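Adenylate kinase (PDB 3CM0) probably catalyses the reversible transfer of a phosphate group between ATP and AMP, yielding two ADP and so balancing the cell's adenine nucleotides. Local coordinates at residues Ala6-Gly11 against Thr104-Val109; Phe30-Thr35 against Ile81-Pro86; Glu118-Ile123 against Thr139-Leu144. All blocks are in the same frame, centred on the assembly; numbering follows the deposited sequence.

In the fold
Adenylate kinase illustrates how one parallel sheet can carry a mobile catalytic machine. Interactions 1 and 2, whose centres lie about 9 Å apart, belong to that sheet: strand 4-10 is the neighbour of strand 79-83, and Val-7 and Phe-82 join the two contacts through main-chain bonds. Along the chain, interaction 2 nests within the loop closed by interaction 1. The C-terminal ends of these strands point to the predicted ATP and AMP sites, and interaction 2 holds Thr-35, Gly-84, Phe-85 and Pro-86 of the latter. Interaction 3 stands apart, its centre about 25 Å from interaction 1's and about 24 Å from interaction 2's, and joins the helix leading into the LID to the one after it.

Interaction 1. Residues Ala6-Gly11 against Thr104-Val109; sequences AVIFLG and TRLLGV
The flat groups at which Ala-6 and Leu-107 meet are their peptide units, linked by main-chain hydrogen bonds. Ala-6 N gives a 2.8 Å hydrogen bond to Arg-105 O, and Leu-107 N returns one of 2.9 Å to Ala-6 O. Farther on, Ile-8 N reaches Gly-108 O at 3.2 Å. Ala-6 pairs with Leu-106 but Ile-8 with Val-109, so two steps on one strand answer three on the other. This is a beta bulge in a parallel pair, and the backbone of Gly-108 takes angles at which a side chain would collide with the preceding carbonyl oxygen.

On one face of the sheet Ala-6, Leu-106, Ile-8 and Val-109 form a continuous apolar patch. With CG anti to the backbone N (chi1 178°), Leu-106 carries CD1 against Ile-8 CD1 at 3.8 Å, the two side chains crossing at about a right angle. Val-109 lies beside Ile-8, pointing the same way, with CG2 4.0 Å from Ile-8 CB; its other methyl, CG1, packs 3.6 Å from Leu-10 CD1. Thr-104 adds its CG2 to Ala-6 CB, while its OG1 is hydrogen-bonded to Thr-102 OG1. On the other face Val-7 CG2 rests on Leu-107 CD1 at 4.0 Å.

Strand 4-10 runs towards the phosphate-binding P-loop and is the central strand of the 2-3-1-4-5 order of this fold. Strand 79-83 bonds to its other edge, pairing Val-7 with Val-80 and Phe-82, while Val-163 covers Leu-106 and Val-109, and helix 17-28 packs against Phe-9.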
# COMPACT_ATOMS: atom_id res chain seq x y z
N ALA A 6 10.93 -6.01 -5.25
CA ALA A 6 9.64 -5.54 -4.77
C ALA A 6 9.82 -4.22 -4.02
O ALA A 6 10.88 -3.97 -3.46
CB ALA A 6 9.01 -6.58 -3.80
N VAL A 7 8.77 -3.40 -4.06
CA VAL A 7 8.73 -2.17 -3.26
C VAL A 7 7.38 -2.10 -2.58
O VAL A 7 6.35 -2.36 -3.20
CB VAL A 7 8.95 -0.89 -4.10
CG1 VAL A 7 8.89 0.34 -3.16
CG2 VAL A 7 10.32 -0.93 -4.76
N ILE A 8 7.37 -1.73 -1.29
CA ILE A 8 6.14 -1.59 -0.55
C ILE A 8 6.00 -0.14 -0.16
O ILE A 8 6.98 0.46 0.28
CB ILE A 8 6.19 -2.45 0.75
CG1 ILE A 8 6.18 -3.95 0.39
CG2 ILE A 8 5.02 -2.13 1.63
CD1 ILE A 8 6.53 -4.92 1.62
N PHE A 9 4.81 0.44 -0.35
CA PHE A 9 4.57 1.84 0.06
C PHE A 9 3.62 1.93 1.25
O PHE A 9 2.55 1.33 1.23
CB PHE A 9 3.92 2.64 -1.10
CG PHE A 9 4.87 3.07 -2.16
CD1 PHE A 9 5.35 4.38 -2.18
CD2 PHE A 9 5.30 2.18 -3.14
CE1 PHE A 9 6.22 4.79 -3.18
CE2 PHE A 9 6.18 2.59 -4.13
CZ PHE A 9 6.64 3.88 -4.16
N LEU A 10 4.00 2.71 2.27
CA LEU A 10 3.17 2.96 3.46
C LEU A 10 3.04 4.51 3.64
O LEU A 10 3.96 5.28 3.32
CB LEU A 10 3.80 2.38 4.72
CG LEU A 10 4.07 0.86 4.76
CD1 LEU A 10 4.77 0.53 6.06
CD2 LEU A 10 2.76 0.06 4.62
N GLY A 11 1.91 4.95 4.11
CA GLY A 11 1.76 6.39 4.32
C GLY A 11 0.33 6.70 4.67
O GLY A 11 -0.57 5.95 4.32
N THR A 104 12.52 -12.89 -4.63
CA THR A 104 12.21 -11.47 -4.89
C THR A 104 12.83 -10.61 -3.77
O THR A 104 12.49 -10.77 -2.60
CB THR A 104 10.69 -11.26 -4.89
OG1 THR A 104 10.08 -12.14 -5.85
CG2 THR A 104 10.35 -9.81 -5.26
N ARG A 105 13.74 -9.72 -4.14
CA ARG A 105 14.40 -8.88 -3.16
C ARG A 105 13.54 -7.66 -2.85
O ARG A 105 13.07 -6.98 -3.77
CB ARG A 105 15.76 -8.45 -3.72
CG ARG A 105 16.49 -7.42 -2.88
CD ARG A 105 17.93 -7.25 -3.38
NE ARG A 105 18.68 -6.38 -2.49
CZ ARG A 105 18.51 -5.06 -2.42
NH1 ARG A 105 17.61 -4.48 -3.20
NH2 ARG A 105 19.21 -4.33 -1.57
N LEU A 106 13.34 -7.39 -1.56
CA LEU A 106 12.55 -6.22 -1.14
C LEU A 106 13.54 -5.05 -1.13
O LEU A 106 14.44 -4.99 -0.29
CB LEU A 106 11.99 -6.45 0.28
CG LEU A 106 11.19 -5.32 0.92
CD1 LEU A 106 9.99 -4.91 0.01
CD2 LEU A 106 10.70 -5.81 2.30
N LEU A 107 13.39 -4.15 -2.10
CA LEU A 107 14.27 -2.98 -2.24
C LEU A 107 14.09 -1.98 -1.09
O LEU A 107 15.01 -1.23 -0.74
CB LEU A 107 14.00 -2.23 -3.55
CG LEU A 107 14.31 -3.00 -4.85
CD1 LEU A 107 13.92 -2.18 -6.08
CD2 LEU A 107 15.77 -3.32 -4.88
N GLY A 108 12.89 -1.94 -0.55
CA GLY A 108 12.61 -1.01 0.53
C GLY A 108 11.12 -0.88 0.79
O GLY A 108 10.30 -1.30 -0.03
N VAL A 109 10.78 -0.37 1.97
CA VAL A 109 9.42 -0.10 2.34
C VAL A 109 9.43 1.41 2.51
O VAL A 109 10.02 1.95 3.44
CB VAL A 109 9.07 -0.80 3.69
CG1 VAL A 109 7.68 -0.45 4.13
CG2 VAL A 109 9.16 -2.32 3.44

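Interaction 2. Residues Phe30-Thr35 against Ile81-Pro86; sequences FKKLST and IFDGFP
Ile-81 lays its outer branch against Phe-30, CD1 reaching 3.5 Å from Phe-30 CB, and the two side chains cross at about a right angle. They belong to the edge of the parallel sheet of a P-loop NTPase core, where strand 31-33 runs beside strand 79-83. Ile-81 is gripped through its backbone: its N bonds to Lys-31 O, and its O accepts Leu-33 N in a nearly straight bond of 2.9 Å. Leu-33 and Phe-82 lie side by side, pointing the same way, with CD1 of the leucine 3.8 Å from CE1 of the ring.

Lys-32, paired with Ile-81 in the backbone, sends its side chain on to Asp-83. Its chain runs extended until chi4, where a turn to -70° brings NZ within 3.0 Å of Asp-83 OD2. This salt bridge uses the anti lone pair of OD2, while OD1 is bound by Lys-17 of the predicted ATP site. Water 1 accepts from Lys-32 NZ and donates to Asp-83 O and, at 2.7 Å, to Leu-33 O. A methionine in place of Lys-32 would probably leave OD2 without its charged mate across the strands and deprive water 1 of one donor.

Beyond the strands, Ser-34 N-caps the next helix, and Thr-35 CG2 lies 4.2 Å from Phe-85 CD2, both residues of the predicted AMP site. Water 2 donates to Leu-33 O and accepts from Asp-83 N.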
# COMPACT_ATOMS: atom_id res chain seq x y z
N PHE A 30 7.26 -1.63 -12.94
CA PHE A 30 6.82 -2.48 -11.82
C PHE A 30 5.33 -2.68 -12.00
O PHE A 30 4.63 -1.76 -12.44
CB PHE A 30 7.02 -1.78 -10.45
CG PHE A 30 8.43 -1.76 -9.96
CD1 PHE A 30 8.83 -2.61 -8.93
CD2 PHE A 30 9.37 -0.90 -10.53
CE1 PHE A 30 10.15 -2.61 -8.45
CE2 PHE A 30 10.69 -0.88 -10.07
CZ PHE A 30 11.09 -1.74 -9.02
N LYS A 31 4.84 -3.87 -11.67
CA LYS A 31 3.41 -4.12 -11.70
C LYS A 31 2.88 -3.75 -10.31
O LYS A 31 3.30 -4.34 -9.28
CB LYS A 31 3.12 -5.60 -11.98
CG LYS A 31 1.63 -5.90 -12.02
CD LYS A 31 1.30 -7.21 -12.74
CE LYS A 31 1.89 -8.42 -12.04
NZ LYS A 31 1.46 -9.69 -12.69
N LYS A 32 1.97 -2.77 -10.27
CA LYS A 32 1.35 -2.32 -9.03
C LYS A 32 0.17 -3.23 -8.73
O LYS A 32 -0.83 -3.25 -9.43
CB LYS A 32 0.89 -0.86 -9.17
CG LYS A 32 0.30 -0.22 -7.92
CD LYS A 32 0.15 1.29 -8.17
CE LYS A 32 -0.40 2.07 -6.99
NZ LYS A 32 -1.84 1.81 -6.70
N LEU A 33 0.29 -4.01 -7.66
CA LEU A 33 -0.75 -4.94 -7.31
C LEU A 33 -1.84 -4.38 -6.42
O LEU A 33 -1.61 -3.53 -5.56
CB LEU A 33 -0.13 -6.16 -6.62
CG LEU A 33 1.03 -6.85 -7.33
CD1 LEU A 33 1.36 -8.13 -6.59
CD2 LEU A 33 0.66 -7.13 -8.78
N SER A 34 -3.06 -4.86 -6.63
CA SER A 34 -4.19 -4.47 -5.81
C SER A 34 -4.94 -5.76 -5.56
O SER A 34 -5.52 -6.35 -6.49
CB SER A 34 -5.12 -3.48 -6.53
OG SER A 34 -6.40 -3.48 -5.90
N THR A 35 -4.91 -6.23 -4.32
CA THR A 35 -5.61 -7.47 -3.99
C THR A 35 -7.11 -7.30 -4.29
O THR A 35 -7.74 -8.17 -4.90
CB THR A 35 -5.35 -7.88 -2.48
OG1 THR A 35 -5.82 -6.86 -1.59
CG2 THR A 35 -3.85 -8.08 -2.24
N ILE A 81 5.07 -3.78 -7.07
CA ILE A 81 4.81 -2.71 -6.07
C ILE A 81 3.53 -3.04 -5.31
O ILE A 81 2.52 -3.48 -5.88
CB ILE A 81 4.71 -1.32 -6.77
CG1 ILE A 81 6.14 -0.87 -7.14
CG2 ILE A 81 4.02 -0.32 -5.88
CD1 ILE A 81 6.18 0.51 -7.88
N PHE A 82 3.62 -2.87 -3.99
CA PHE A 82 2.50 -3.07 -3.10
C PHE A 82 2.13 -1.70 -2.56
O PHE A 82 3.00 -0.99 -2.08
CB PHE A 82 2.91 -3.99 -1.95
CG PHE A 82 3.19 -5.41 -2.42
CD1 PHE A 82 2.14 -6.31 -2.56
CD2 PHE A 82 4.49 -5.82 -2.71
CE1 PHE A 82 2.38 -7.61 -2.99
CE2 PHE A 82 4.74 -7.14 -3.15
CZ PHE A 82 3.68 -8.03 -3.28
N ASP A 83 0.85 -1.36 -2.62
CA ASP A 83 0.36 -0.07 -2.14
C ASP A 83 -0.99 -0.45 -1.51
O ASP A 83 -1.93 -0.79 -2.22
CB ASP A 83 0.21 0.85 -3.36
CG ASP A 83 -0.48 2.15 -3.04
OD1 ASP A 83 -0.30 2.66 -1.92
OD2 ASP A 83 -1.20 2.65 -3.93
N GLY A 84 -1.08 -0.43 -0.20
CA GLY A 84 -2.31 -0.84 0.44
C GLY A 84 -2.22 -2.26 1.00
O GLY A 84 -3.23 -2.83 1.44
N PHE A 85 -1.01 -2.83 0.95
CA PHE A 85 -0.71 -4.18 1.45
C PHE A 85 0.79 -4.25 1.79
O PHE A 85 1.61 -3.71 1.05
CB PHE A 85 -1.07 -5.25 0.41
CG PHE A 85 -0.99 -6.65 0.93
CD1 PHE A 85 0.18 -7.37 0.85
CD2 PHE A 85 -2.10 -7.25 1.54
CE1 PHE A 85 0.28 -8.67 1.36
CE2 PHE A 85 -2.02 -8.54 2.05
CZ PHE A 85 -0.83 -9.24 1.96
N PRO A 86 1.18 -4.90 2.91
CA PRO A 86 0.31 -5.57 3.88
C PRO A 86 -0.44 -4.59 4.78
O PRO A 86 -0.05 -3.43 4.89
CB PRO A 86 1.27 -6.45 4.71
CG PRO A 86 2.51 -5.63 4.76
CD PRO A 86 2.60 -5.04 3.29
O HOH W 1 -2.31 -0.96 -5.33
O HOH W 2 -0.93 -3.62 -3.01

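Interaction 3. Residues Glu118-Ile123 against Thr139-Leu144; sequences ELVRRI and TVRRRL
Val-120 stands at about a right angle to Arg-141 and sets its CG2 methyl over one face of the guanidinium, 3.7 Å from NH1. The same methyl meets Leu-144 CD1 at 4.0 Å, here crossing aslant, and Val-140 CG1 at 4.2 Å. A chi1 of 175° sets CG2 anti to the carbonyl carbon, and this one branch meets all three residues of the opposing helix.

Ile-123 and Val-140 are arranged differently: they slide past each other in opposite directions. Ile-123 CG2 faces Val-140 CG2 at 3.8 Å, and its CD1 lies the same 3.8 Å from Val-140 CG1, so both methyls of the valine are engaged. Leu-119 touches Leu-144 more loosely.

The two helix segments cross at 128°, with axes 10.2 Å apart. Helix 116-130 runs into the LID region (residues 125-135), which closes over the site of phosphoryl transfer when ATP binds, and helix 137-160 follows it. Arg-143 NH1, in the predicted AMP site, makes a salt bridge to Asp-135 OD1.

Between the segments the chemistry is mostly apolar, methyl against methyl, with one methyl over a guanidinium face and no hydrogen bond. Arg-141 NE makes a salt bridge to Glu-137 in its own helix, and NH1 a long, weak ion pair to Glu-116 in the other. Methyl fit thus carries the contact, while the charge is met outside both segments.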
# COMPACT_ATOMS: atom_id res chain seq x y z
N GLU A 118 -0.11 19.76 7.97
CA GLU A 118 -0.20 19.85 6.51
C GLU A 118 -1.16 18.77 5.98
O GLU A 118 -1.94 19.01 5.02
CB GLU A 118 1.19 19.66 5.86
CG GLU A 118 2.16 20.83 6.18
CD GLU A 118 1.71 22.16 5.57
OE1 GLU A 118 0.75 22.16 4.78
OE2 GLU A 118 2.33 23.21 5.86
N LEU A 119 -1.09 17.58 6.55
CA LEU A 119 -2.02 16.54 6.07
C LEU A 119 -3.45 17.01 6.31
O LEU A 119 -4.31 16.90 5.43
CB LEU A 119 -1.80 15.25 6.81
CG LEU A 119 -0.53 14.45 6.52
CD1 LEU A 119 -0.39 13.39 7.59
CD2 LEU A 119 -0.60 13.83 5.14
N VAL A 120 -3.72 17.53 7.50
CA VAL A 120 -5.06 18.01 7.81
C VAL A 120 -5.49 19.14 6.86
O VAL A 120 -6.60 19.14 6.33
CB VAL A 120 -5.14 18.52 9.26
CG1 VAL A 120 -6.52 19.14 9.51
CG2 VAL A 120 -4.88 17.38 10.23
N ARG A 121 -4.60 20.11 6.64
CA ARG A 121 -4.94 21.21 5.73
C ARG A 121 -5.29 20.68 4.34
O ARG A 121 -6.28 21.10 3.73
CB ARG A 121 -3.75 22.19 5.59
CG ARG A 121 -3.51 23.04 6.79
CD ARG A 121 -2.20 23.82 6.60
NE ARG A 121 -2.40 25.06 5.86
CZ ARG A 121 -1.61 25.49 4.88
NH1 ARG A 121 -0.56 24.76 4.51
NH2 ARG A 121 -1.86 26.64 4.28
N ARG A 122 -4.47 19.77 3.85
CA ARG A 122 -4.68 19.20 2.52
C ARG A 122 -6.01 18.50 2.41
O ARG A 122 -6.79 18.78 1.47
CB ARG A 122 -3.63 18.16 2.19
CG ARG A 122 -2.26 18.71 1.98
CD ARG A 122 -1.30 17.59 1.69
NE ARG A 122 0.05 18.13 1.48
CZ ARG A 122 1.11 17.38 1.25
NH1 ARG A 122 1.00 16.05 1.19
NH2 ARG A 122 2.29 17.95 1.08
N ILE A 123 -6.27 17.60 3.35
CA ILE A 123 -7.51 16.83 3.34
C ILE A 123 -8.73 17.74 3.44
O ILE A 123 -9.69 17.60 2.65
CB ILE A 123 -7.50 15.82 4.48
CG1 ILE A 123 -6.40 14.78 4.24
CG2 ILE A 123 -8.88 15.15 4.58
CD1 ILE A 123 -6.11 13.89 5.43
N THR A 139 -12.78 14.63 12.81
CA THR A 139 -12.81 13.34 12.13
C THR A 139 -11.50 13.01 11.41
O THR A 139 -11.06 11.85 11.40
CB THR A 139 -13.98 13.22 11.12
OG1 THR A 139 -13.88 14.25 10.13
CG2 THR A 139 -15.31 13.36 11.84
N VAL A 140 -10.89 14.02 10.80
CA VAL A 140 -9.63 13.80 10.09
C VAL A 140 -8.51 13.46 11.08
O VAL A 140 -7.78 12.49 10.86
CB VAL A 140 -9.24 15.02 9.22
CG1 VAL A 140 -7.82 14.83 8.65
CG2 VAL A 140 -10.26 15.18 8.08
N ARG A 141 -8.37 14.21 12.16
CA ARG A 141 -7.32 13.91 13.13
C ARG A 141 -7.53 12.54 13.76
O ARG A 141 -6.58 11.85 14.12
CB ARG A 141 -7.24 14.96 14.24
CG ARG A 141 -6.65 16.29 13.81
CD ARG A 141 -6.65 17.27 14.97
NE ARG A 141 -6.49 18.65 14.54
CZ ARG A 141 -5.39 19.14 13.96
NH1 ARG A 141 -4.34 18.35 13.74
NH2 ARG A 141 -5.34 20.41 13.59
N ARG A 142 -8.79 12.14 13.93
CA ARG A 142 -9.05 10.83 14.50
C ARG A 142 -8.67 9.73 13.52
O ARG A 142 -8.06 8.72 13.90
CB ARG A 142 -10.53 10.69 14.86
CG ARG A 142 -10.83 9.41 15.62
CD ARG A 142 -12.33 9.22 15.81
NE ARG A 142 -13.04 9.23 14.53
CZ ARG A 142 -12.82 8.37 13.54
NH1 ARG A 142 -11.91 7.41 13.68
NH2 ARG A 142 -13.51 8.46 12.41
N ARG A 143 -9.04 9.90 12.26
CA ARG A 143 -8.68 8.91 11.27
C ARG A 143 -7.16 8.79 11.16
O ARG A 143 -6.64 7.70 10.93
CB ARG A 143 -9.31 9.26 9.92
CG ARG A 143 -10.83 9.09 9.90
CD ARG A 143 -11.46 9.68 8.62
NE ARG A 143 -12.90 9.45 8.54
CZ ARG A 143 -13.70 10.00 7.63
NH1 ARG A 143 -13.18 10.82 6.71
NH2 ARG A 143 -15.00 9.75 7.62
N LEU A 144 -6.44 9.91 11.36
CA LEU A 144 -4.98 9.87 11.28
C LEU A 144 -4.39 9.13 12.47
O LEU A 144 -3.36 8.46 12.35
CB LEU A 144 -4.40 11.30 11.18
CG LEU A 144 -4.68 11.98 9.84
CD1 LEU A 144 -4.24 13.45 9.91
CD2 LEU A 144 -3.95 11.25 8.71